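Pbp related beta-lactamase (Pyrococcus abyssi, PDB 2QMI) is a penicillin-binding-protein homologue that assembles as an octamer and probably acts as a self-compartmentalizing peptidase. Local coordinates at residues F200-E203 and V204-D207. Residues are numbered along the deposited sequence; the frame is centred on the assembly and turned at random.
Sequences FKEE and VEKD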
# COMPACT_ATOMS: atom_id res chain seq x y z
N PHE A 200 -18.95 1.18 43.00
CA PHE A 200 -17.83 0.24 43.03
C PHE A 200 -18.00 -0.97 42.12
O PHE A 200 -19.05 -1.62 42.10
CB PHE A 200 -17.60 -0.21 44.48
CG PHE A 200 -17.55 0.93 45.47
CD1 PHE A 200 -16.55 1.89 45.40
CD2 PHE A 200 -18.53 1.05 46.46
CE1 PHE A 200 -16.51 2.95 46.29
CE2 PHE A 200 -18.50 2.11 47.36
CZ PHE A 200 -17.48 3.07 47.27
N LYS A 201 -16.93 -1.27 41.38
CA LYS A 201 -16.89 -2.39 40.45
C LYS A 201 -17.18 -3.72 41.11
O LYS A 201 -17.73 -4.63 40.48
CB LYS A 201 -15.52 -2.44 39.79
CG LYS A 201 -14.37 -2.53 40.78
CD LYS A 201 -13.03 -2.68 40.06
CE LYS A 201 -12.71 -1.43 39.25
NZ LYS A 201 -12.44 -0.26 40.13
N GLU A 202 -16.78 -3.85 42.37
CA GLU A 202 -16.99 -5.09 43.11
C GLU A 202 -18.49 -5.42 43.22
O GLU A 202 -18.88 -6.59 43.10
CB GLU A 202 -16.34 -4.99 44.50
CG GLU A 202 -14.81 -4.90 44.47
CD GLU A 202 -14.29 -3.46 44.59
OE1 GLU A 202 -14.91 -2.53 44.03
OE2 GLU A 202 -13.24 -3.27 45.25
N GLU A 203 -19.31 -4.40 43.43
CA GLU A 203 -20.76 -4.58 43.53
C GLU A 203 -21.37 -4.90 42.16
O GLU A 203 -22.33 -5.67 42.05
CB GLU A 203 -21.42 -3.30 44.05
CG GLU A 203 -20.83 -2.69 45.31
CD GLU A 203 -21.55 -1.41 45.71
OE1 GLU A 203 -21.41 -0.38 44.98
OE2 GLU A 203 -22.25 -1.42 46.75
N VAL A 204 -20.80 -4.32 41.11
CA VAL A 204 -21.29 -4.51 39.75
C VAL A 204 -20.99 -5.88 39.15
O VAL A 204 -21.81 -6.44 38.41
CB VAL A 204 -20.72 -3.41 38.82
CG1 VAL A 204 -21.11 -3.67 37.37
CG2 VAL A 204 -21.24 -2.05 39.28
N GLU A 205 -19.82 -6.43 39.46
CA GLU A 205 -19.44 -7.73 38.92
C GLU A 205 -20.23 -8.86 39.57
O GLU A 205 -20.18 -10.01 39.12
CB GLU A 205 -17.93 -7.97 39.10
CG GLU A 205 -17.47 -8.10 40.55
CD GLU A 205 -15.95 -8.06 40.68
OE1 GLU A 205 -15.43 -8.22 41.81
OE2 GLU A 205 -15.28 -7.84 39.64
N LYS A 206 -20.98 -8.53 40.62
CA LYS A 206 -21.79 -9.52 41.31
C LYS A 206 -23.21 -9.53 40.73
O LYS A 206 -23.94 -10.51 40.89
CB LYS A 206 -21.86 -9.24 42.81
CG LYS A 206 -20.52 -9.27 43.55
CD LYS A 206 -19.71 -10.54 43.24
CE LYS A 206 -20.49 -11.82 43.57
NZ LYS A 206 -19.70 -13.06 43.24
N ASP A 207 -23.58 -8.44 40.05
CA ASP A 207 -24.91 -8.33 39.45
C ASP A 207 -25.05 -9.15 38.16
O ASP A 207 -24.18 -9.12 37.29
CB ASP A 207 -25.24 -6.86 39.18
CG ASP A 207 -26.70 -6.65 38.80
OD1 ASP A 207 -27.12 -7.16 37.75
OD2 ASP A 207 -27.42 -5.98 39.57
O HOH W 1 -17.13 -8.87 43.52
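The carbonyl oxygen of Lys-201 takes the backbone N-H of Glu-205, with Glu-205 N 2.9 Å from Lys-201 O. The donor lies nearly in line with the carbonyl, at a C=O...N angle of 161°. The side chain of Glu-205 runs past the oxygen end of the same carbonyl. Its CG sits between the backbone N and the carbonyl carbon (chi1 67°), which brings Glu-205 CG to 3.5 Å from Lys-201 O. Beyond CG the chain is extended, and Glu-205 OE1 passes 3.7 Å from Glu-202 CA. A water donates to both Glu-202 O and Glu-205 OE1 and ties this carboxylate to the backbone. Lys-206 CG packs against Glu-202 O at 3.2 Å.

This is the short helix 201-204 running into a type I beta turn, Val-204 to Asp-207, on the surface of the beta-lactamase-type domain. Phe-200 holds the N-cap position. Phe-200 O accepts a weak hydrogen bond from Val-204 N at 3.4 Å. Val-204 CG2 lies against Phe-200 O at 3.6 Å. Asp-207 N closes the turn on Val-204 O at 3.1 Å. Val-204 is buried, and its side chain also packs on Tyr-229. Asp-207 OD1 hydrogen-bonds to Asp-209 N and forms a salt bridge with Arg-196, while Asp-207 OD2 hydrogen-bonds to Tyr-198 OH. Lys-201 NZ makes a weak hydrogen bond to Arg-46 O of a second subunit.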